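Local coordinates for integron gene cassette protein HFX_CASS3 (Uncultured bacterium, PDB 3FYN) that is of unknown function but belongs to the GNAT acetyltransferase family and so probably transfers an acetyl group from acetyl-CoA to an unidentified acceptor, at residues K62-K67 against V87-F92. Numbering follows the deposited sequence.
Sequences KALLGK and VLTLGF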
ATOM      1  N   LYS A  62      16.998  -7.137  -1.789  1.00 14.69           N
ATOM      2  CA  LYS A  62      17.943  -6.579  -0.836  1.00 14.59           C
ATOM      3  C   LYS A  62      17.386  -5.339  -0.157  1.00 14.08           C
ATOM      4  O   LYS A  62      17.588  -5.143   1.034  1.00 15.68           O
ATOM      5  CB  LYS A  62      19.284  -6.277  -1.502  1.00 15.74           C
ATOM      6  CG  LYS A  62      20.141  -7.518  -1.694  1.00 20.02           C
ATOM      7  CD  LYS A  62      21.326  -7.247  -2.604  1.00 25.76           C
ATOM      8  CE  LYS A  62      22.335  -6.307  -1.973  1.00 28.86           C
ATOM      9  NZ  LYS A  62      23.534  -6.137  -2.857  1.00 30.65           N
ATOM     10  N   ALA A  63      16.677  -4.510  -0.913  1.00 16.45           N
ATOM     11  CA  ALA A  63      16.076  -3.311  -0.346  1.00 17.64           C
ATOM     12  C   ALA A  63      15.089  -3.669   0.756  1.00 16.74           C
ATOM     13  O   ALA A  63      15.089  -3.064   1.832  1.00 19.15           O
ATOM     14  CB  ALA A  63      15.382  -2.497  -1.433  1.00 18.74           C
ATOM     15  N   LEU A  64      14.235  -4.646   0.481  1.00 16.02           N
ATOM     16  CA  LEU A  64      13.208  -5.027   1.428  1.00 16.20           C
ATOM     17  C   LEU A  64      13.823  -5.716   2.646  1.00 16.89           C
ATOM     18  O   LEU A  64      13.468  -5.406   3.778  1.00 19.58           O
ATOM     19  CB  LEU A  64      12.167  -5.917   0.746  1.00 15.19           C
ATOM     20  CG  LEU A  64      10.934  -6.294   1.561  1.00 18.14           C
ATOM     21  CD1 LEU A  64      10.317  -5.077   2.218  1.00 21.25           C
ATOM     22  CD2 LEU A  64       9.930  -6.984   0.664  1.00 17.56           C
ATOM     23  N   LEU A  65      14.759  -6.635   2.417  1.00 17.56           N
ATOM     24  CA  LEU A  65      15.421  -7.332   3.516  1.00 18.94           C
ATOM     25  C   LEU A  65      16.268  -6.391   4.372  1.00 21.04           C
ATOM     26  O   LEU A  65      16.506  -6.659   5.546  1.00 22.34           O
ATOM     27  CB  LEU A  65      16.286  -8.484   2.991  1.00 19.71           C
ATOM     28  CG  LEU A  65      15.528  -9.667   2.384  1.00 21.35           C
ATOM     29  CD1 LEU A  65      16.483 -10.620   1.675  1.00 22.48           C
ATOM     30  CD2 LEU A  65      14.721 -10.402   3.451  1.00 22.82           C
ATOM     31  N   GLY A  66      16.717  -5.286   3.783  1.00 20.19           N
ATOM     32  CA  GLY A  66      17.561  -4.338   4.489  1.00 22.05           C
ATOM     33  C   GLY A  66      16.801  -3.353   5.357  1.00 22.91           C
ATOM     34  O   GLY A  66      17.384  -2.674   6.203  1.00 25.05           O
ATOM     35  N   LYS A  67      15.491  -3.275   5.158  1.00 21.87           N
ATOM     36  CA  LYS A  67      14.672  -2.323   5.899  1.00 21.86           C
ATOM     37  C   LYS A  67      13.364  -2.970   6.337  1.00 19.79           C
ATOM     38  O   LYS A  67      12.365  -2.902   5.629  1.00 18.30           O
ATOM     39  CB  LYS A  67      14.404  -1.076   5.048  1.00 27.25           C
ATOM     40  CG  LYS A  67      13.792   0.085   5.820  1.00 31.48           C
ATOM     41  CD  LYS A  67      13.902   1.397   5.049  1.00 34.35           C
ATOM     42  CE  LYS A  67      13.236   2.539   5.810  1.00 36.52           C
ATOM     43  NZ  LYS A  67      13.282   3.829   5.061  1.00 37.69           N
ATOM     44  N   VAL A  87       5.695 -12.369   0.074  1.00  9.27           N
ATOM     45  CA  VAL A  87       6.203 -11.071   0.470  1.00  9.61           C
ATOM     46  C   VAL A  87       5.095 -10.236   1.085  1.00  9.17           C
ATOM     47  O   VAL A  87       4.037 -10.064   0.489  1.00  9.74           O
ATOM     48  CB  VAL A  87       6.778 -10.307  -0.743  1.00  9.89           C
ATOM     49  CG1 VAL A  87       7.282  -8.949  -0.311  1.00 11.87           C
ATOM     50  CG2 VAL A  87       7.893 -11.117  -1.388  1.00 10.59           C
ATOM     51  N   LEU A  88       5.351  -9.727   2.283  1.00  8.50           N
ATOM     52  CA  LEU A  88       4.461  -8.782   2.949  1.00  8.22           C
ATOM     53  C   LEU A  88       5.066  -7.386   2.863  1.00  9.37           C
ATOM     54  O   LEU A  88       6.213  -7.176   3.257  1.00 10.12           O
ATOM     55  CB  LEU A  88       4.305  -9.174   4.424  1.00  8.49           C
ATOM     56  CG  LEU A  88       3.654  -8.145   5.353  1.00  9.41           C
ATOM     57  CD1 LEU A  88       2.165  -7.993   5.053  1.00  8.90           C
ATOM     58  CD2 LEU A  88       3.860  -8.539   6.805  1.00 11.99           C
ATOM     59  N   THR A  89       4.309  -6.423   2.348  1.00  9.60           N
ATOM     60  CA  THR A  89       4.762  -5.037   2.415  1.00  9.43           C
ATOM     61  C   THR A  89       3.821  -4.224   3.289  1.00 11.11           C
ATOM     62  O   THR A  89       2.647  -4.565   3.426  1.00 11.75           O
ATOM     63  CB  THR A  89       4.919  -4.399   1.026  1.00 10.13           C
ATOM     64  OG1 THR A  89       3.667  -4.443   0.335  1.00 12.82           O
ATOM     65  CG2 THR A  89       5.964  -5.154   0.223  1.00 11.85           C
ATOM     66  N   LEU A  90       4.358  -3.165   3.887  1.00 14.27           N
ATOM     67  CA  LEU A  90       3.653  -2.396   4.906  1.00 15.26           C
ATOM     68  C   LEU A  90       3.509  -0.940   4.500  1.00 18.26           C
ATOM     69  O   LEU A  90       4.411  -0.367   3.896  1.00 19.86           O
ATOM     70  CB  LEU A  90       4.412  -2.475   6.231  1.00 15.54           C
ATOM     71  CG  LEU A  90       4.537  -3.887   6.806  1.00 14.85           C
ATOM     72  CD1 LEU A  90       5.469  -3.908   8.008  1.00 18.45           C
ATOM     73  CD2 LEU A  90       3.165  -4.433   7.169  1.00 15.29           C
ATOM     74  N   GLY A  91       2.374  -0.346   4.850  1.00 18.65           N
ATOM     75  CA  GLY A  91       2.124   1.054   4.560  1.00 18.39           C
ATOM     76  C   GLY A  91       1.090   1.621   5.511  1.00 18.43           C
ATOM     77  O   GLY A  91       0.266   0.896   6.060  1.00 21.71           O
ATOM     78  N   PHE A  92       1.133   2.926   5.723  1.00 13.30           N
ATOM     79  CA  PHE A  92       0.158   3.545   6.605  1.00 13.45           C
ATOM     80  C   PHE A  92      -1.217   3.649   5.961  1.00 12.67           C
ATOM     81  O   PHE A  92      -1.339   3.801   4.743  1.00 14.48           O
ATOM     82  CB  PHE A  92       0.619   4.928   7.041  1.00 12.79           C
ATOM     83  CG  PHE A  92      -0.021   5.390   8.314  1.00 14.09           C
ATOM     84  CD1 PHE A  92       0.437   4.923   9.532  1.00 15.86           C
ATOM     85  CD2 PHE A  92      -1.086   6.277   8.296  1.00 14.32           C
ATOM     86  CE1 PHE A  92      -0.145   5.335  10.713  1.00 18.80           C
ATOM     87  CE2 PHE A  92      -1.675   6.692   9.476  1.00 17.34           C
ATOM     88  CZ  PHE A  92      -1.204   6.219  10.685  1.00 17.96           C
TER
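Leu64 reaches the strand through one methyl: its CD2 lies 3.4 Å from CG1 of Val87, tighter than a usual van der Waals contact between carbons. The same methyl comes within 4.4 Å of CG2 of Thr89, a looser approach. Val87 CG1 and Thr89 CG2 are themselves 4.1 Å apart, so the methyl of Leu64 sits over a small apolar patch made by two residues from the same face of the strand.

Leu64 has CG anti to the backbone N (chi1 -174°), which carries its branched end out from the helix toward the strand, and chi2 (49°) sets CD2 as the methyl that leads. Val87 directs CG1 to the leucine. No hydrogen bond crosses here; all three touching residues are buried, and the joint is apolar.

Packing of a helix leucine on a strand in this way illustrates how an alpha/beta fold covers its sheet. In the GNAT fold, helices pack on both faces of a central mixed sheet; here helix 54-66 covers one face of strand 81-93, while Leu88 turns to the other, against Val125 and Cys129 of helix 117-131. Leu64 also touches Ile73 on the adjacent strand 71-78 and Leu70 in the loop before it, bridging two neighbouring strands.

Farther out, the strand is fixed by backbone hydrogen bonds, Val87 with Asp104 and Asp105 on one flank and Leu88 with Arg72 on the other. The second subunit adds its own contacts: Met94 of that subunit packs on Val87, and Thr89 OG1 makes a weak hydrogen bond to Phe92 O of that subunit, a pairing repeated reciprocally. Lys67 NZ forms a salt bridge with OD2 of Asp69 of the second subunit.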